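Local atomic coordinates of formyltransferase PseJ (Anoxybacillus kamchatkensis G10, PDB entry 6EDK), a protein that is a formyltransferase-family protein of mixed alpha/beta fold, with a pocket occupied in this structure by the ligand 1YA. Residues Ile134-Glu138 with Leu161-Tyr165. Numbering follows the deposited sequence.
Sequences IVQRE and LFMEY
Arg-137 reaches from the strand to the helix over the side chain of Leu-161 and ends at the carboxylate of Glu-164. Its CB points toward the helix, and the chain stays extended through CG and CD before bending at chi3, which turns the guanidinium toward Glu-164. Arg-137 NE lies 4.1 Å from Leu-161 CD1, and Arg-137 CZ is nearer the same atom, at 3.8 Å. This methyl sits 3.5 Å above the Arg-137 guanidinium plane, displaced toward its rim, and comes closest to NH2. Arg-137 NH2 also donates to Glu-164 OE1, at 3.4 Å and an N-H...O angle of 155°. The length marks this hydrogen bond as weak, although it forms part of a salt bridge, and the guanidinium and carboxylate planes are 57° apart, so the two groups do not pair flat. Arg-137 NH1 lies 3.6 Å from Glu-164 OE1 without forming a second hydrogen bond.

The strand 133-138 is the last in the six-strand mixed sheet of this formyltransferase fold, antiparallel to 118-123, and the helix 147-169 packs on one face of it. A classic beta bulge, in which Ile-134 and Val-135 both face Ile-121, reaches into the contact at Val-135.

Val-135 sets CG1 over the Tyr-165 ring and CG2 mainly against Leu-161. Val-135 CG1 stands 3.9 Å from the centroid of the Tyr-165 ring and 8° off its normal, a CH-pi contact over the face. Val-135 CG2 meets Leu-161 CD2 at 3.9 Å. Gln-136 directs its CB away from the helix, and its NE2 is hydrogen-bonded to Leu-98 O and Thr-120 OG1.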
ATOM      1  N   ILE A 134       5.355  -8.982  -3.690  1.00 27.63           N
ATOM      2  CA  ILE A 134       5.000  -9.403  -5.036  1.00 27.75           C
ATOM      3  C   ILE A 134       5.809  -8.648  -6.081  1.00 26.35           C
ATOM      4  O   ILE A 134       6.485  -9.270  -6.914  1.00 26.40           O
ATOM      5  CB  ILE A 134       3.482  -9.229  -5.285  1.00 29.04           C
ATOM      6  CG1 ILE A 134       2.694 -10.224  -4.408  1.00 31.02           C
ATOM      7  CG2 ILE A 134       3.137  -9.438  -6.701  1.00 32.26           C
ATOM      8  CD1 ILE A 134       1.232  -9.784  -4.120  1.00 30.93           C
ATOM      9  N   VAL A 135       5.765  -7.317  -6.021  1.00 26.78           N
ATOM     10  CA  VAL A 135       6.607  -6.465  -6.865  1.00 27.38           C
ATOM     11  C   VAL A 135       6.837  -5.149  -6.153  1.00 24.51           C
ATOM     12  O   VAL A 135       5.994  -4.697  -5.388  1.00 27.01           O
ATOM     13  CB  VAL A 135       5.994  -6.138  -8.228  1.00 29.50           C
ATOM     14  CG1 VAL A 135       5.979  -7.392  -9.069  1.00 36.81           C
ATOM     15  CG2 VAL A 135       4.566  -5.590  -8.097  1.00 28.20           C
ATOM     16  N   GLN A 136       7.974  -4.515  -6.439  1.00 21.77           N
ATOM     17  CA  GLN A 136       8.238  -3.207  -5.880  1.00 25.55           C
ATOM     18  C   GLN A 136       8.905  -2.361  -6.946  1.00 22.41           C
ATOM     19  O   GLN A 136       9.354  -2.880  -7.981  1.00 28.53           O
ATOM     20  CB  GLN A 136       9.228  -3.245  -4.672  1.00 30.63           C
ATOM     21  CG  GLN A 136       9.303  -4.445  -3.896  1.00 34.52           C
ATOM     22  CD  GLN A 136      10.329  -4.330  -2.779  1.00 30.96           C
ATOM     23  OE1 GLN A 136      11.452  -4.872  -2.849  1.00 30.30           O
ATOM     24  NE2 GLN A 136       9.965  -3.570  -1.790  1.00 28.44           N
ATOM     25  N   ARG A 137       8.991  -1.044  -6.665  1.00 25.94           N
ATOM     26  CA  ARG A 137       9.712  -0.139  -7.567  1.00 25.02           C
ATOM     27  C   ARG A 137      10.337   0.983  -6.807  1.00 24.90           C
ATOM     28  O   ARG A 137       9.695   1.599  -5.965  1.00 28.63           O
ATOM     29  CB  ARG A 137       8.767   0.404  -8.650  1.00 26.86           C
ATOM     30  CG  ARG A 137       9.462   1.305  -9.624  1.00 27.45           C
ATOM     31  CD  ARG A 137       8.611   1.484 -10.842  1.00 32.92           C
ATOM     32  NE  ARG A 137       8.479   0.151 -11.469  1.00 38.96           N
ATOM     33  CZ  ARG A 137       7.661  -0.122 -12.488  1.00 42.32           C
ATOM     34  NH1 ARG A 137       6.909   0.844 -13.050  1.00 49.90           N
ATOM     35  NH2 ARG A 137       7.621  -1.318 -12.982  1.00 32.48           N
ATOM     36  N   GLU A 138      11.576   1.316  -7.151  1.00 24.00           N
ATOM     37  CA  GLU A 138      12.157   2.488  -6.489  1.00 23.09           C
ATOM     38  C   GLU A 138      11.654   3.763  -7.172  1.00 24.36           C
ATOM     39  O   GLU A 138      11.324   3.772  -8.350  1.00 28.61           O
ATOM     40  CB  GLU A 138      13.719   2.433  -6.573  1.00 27.44           C
ATOM     41  CG  GLU A 138      14.372   3.583  -5.856  1.00 28.81           C
ATOM     42  CD  GLU A 138      15.907   3.644  -6.026  1.00 28.96           C
ATOM     43  OE1 GLU A 138      16.394   3.147  -7.027  1.00 31.28           O
ATOM     44  OE2 GLU A 138      16.561   4.247  -5.147  1.00 30.03           O
ATOM     45  N   LEU A 161       2.087   0.551 -11.244  1.00 26.43           N
ATOM     46  CA  LEU A 161       2.673  -0.762 -11.021  1.00 24.58           C
ATOM     47  C   LEU A 161       1.580  -1.818 -10.850  1.00 23.87           C
ATOM     48  O   LEU A 161       1.686  -2.946 -11.353  1.00 25.77           O
ATOM     49  CB  LEU A 161       3.532  -0.699  -9.729  1.00 26.10           C
ATOM     50  CG  LEU A 161       4.314  -1.933  -9.315  1.00 27.03           C
ATOM     51  CD1 LEU A 161       5.415  -2.279 -10.312  1.00 29.49           C
ATOM     52  CD2 LEU A 161       4.941  -1.760  -7.921  1.00 25.03           C
ATOM     53  N   PHE A 162       0.503  -1.419 -10.191  1.00 22.42           N
ATOM     54  CA  PHE A 162      -0.621  -2.359  -9.987  1.00 22.29           C
ATOM     55  C   PHE A 162      -1.228  -2.745 -11.336  1.00 27.83           C
ATOM     56  O   PHE A 162      -1.427  -3.937 -11.653  1.00 24.73           O
ATOM     57  CB  PHE A 162      -1.672  -1.707  -9.126  1.00 20.71           C
ATOM     58  CG  PHE A 162      -2.912  -2.580  -9.039  1.00 25.43           C
ATOM     59  CD1 PHE A 162      -2.882  -3.707  -8.311  1.00 27.23           C
ATOM     60  CD2 PHE A 162      -3.988  -2.276  -9.834  1.00 27.88           C
ATOM     61  CE1 PHE A 162      -4.011  -4.557  -8.305  1.00 27.41           C
ATOM     62  CE2 PHE A 162      -5.109  -3.147  -9.849  1.00 29.67           C
ATOM     63  CZ  PHE A 162      -5.049  -4.248  -9.087  1.00 26.40           C
ATOM     64  N   MET A 163      -1.547  -1.730 -12.135  1.00 25.97           N
ATOM     65  CA  MET A 163      -2.200  -2.022 -13.439  1.00 26.16           C
ATOM     66  C   MET A 163      -1.257  -2.753 -14.351  1.00 30.49           C
ATOM     67  O   MET A 163      -1.699  -3.586 -15.164  1.00 31.46           O
ATOM     68  CB  MET A 163      -2.679  -0.735 -14.106  1.00 28.07           C
ATOM     69  CG  MET A 163      -3.842  -0.051 -13.386  1.00 29.90           C
ATOM     70  SD  MET A 163      -4.719   1.359 -14.136  1.00 32.27           S
ATOM     71  CE  MET A 163      -3.458   2.637 -13.967  1.00 34.17           C
ATOM     72  N   GLU A 164       0.056  -2.442 -14.269  1.00 26.93           N
ATOM     73  CA  GLU A 164       1.012  -3.174 -15.089  1.00 26.38           C
ATOM     74  C   GLU A 164       1.037  -4.644 -14.750  1.00 29.98           C
ATOM     75  O   GLU A 164       1.152  -5.484 -15.662  1.00 28.85           O
ATOM     76  CB  GLU A 164       2.413  -2.594 -14.945  1.00 26.66           C
ATOM     77  CG  GLU A 164       3.505  -3.336 -15.676  1.00 31.21           C
ATOM     78  CD  GLU A 164       4.844  -2.621 -15.538  1.00 35.45           C
ATOM     79  OE1 GLU A 164       4.863  -1.480 -14.981  1.00 32.02           O
ATOM     80  OE2 GLU A 164       5.840  -3.176 -16.025  1.00 32.91           O
ATOM     81  N   TYR A 165       0.899  -4.993 -13.475  1.00 28.72           N
ATOM     82  CA  TYR A 165       1.092  -6.399 -13.079  1.00 28.74           C
ATOM     83  C   TYR A 165      -0.210  -7.136 -12.764  1.00 31.01           C
ATOM     84  O   TYR A 165      -0.198  -8.358 -12.642  1.00 35.69           O
ATOM     85  CB  TYR A 165       2.037  -6.506 -11.872  1.00 28.45           C
ATOM     86  CG  TYR A 165       3.486  -6.356 -12.249  1.00 31.76           C
ATOM     87  CD1 TYR A 165       4.235  -7.426 -12.677  1.00 36.11           C
ATOM     88  CD2 TYR A 165       4.100  -5.115 -12.231  1.00 30.84           C
ATOM     89  CE1 TYR A 165       5.547  -7.293 -13.045  1.00 37.01           C
ATOM     90  CE2 TYR A 165       5.497  -4.975 -12.593  1.00 33.40           C
ATOM     91  CZ  TYR A 165       6.182  -6.095 -13.000  1.00 38.26           C
ATOM     92  OH  TYR A 165       7.515  -6.030 -13.379  1.00 40.50           O
TER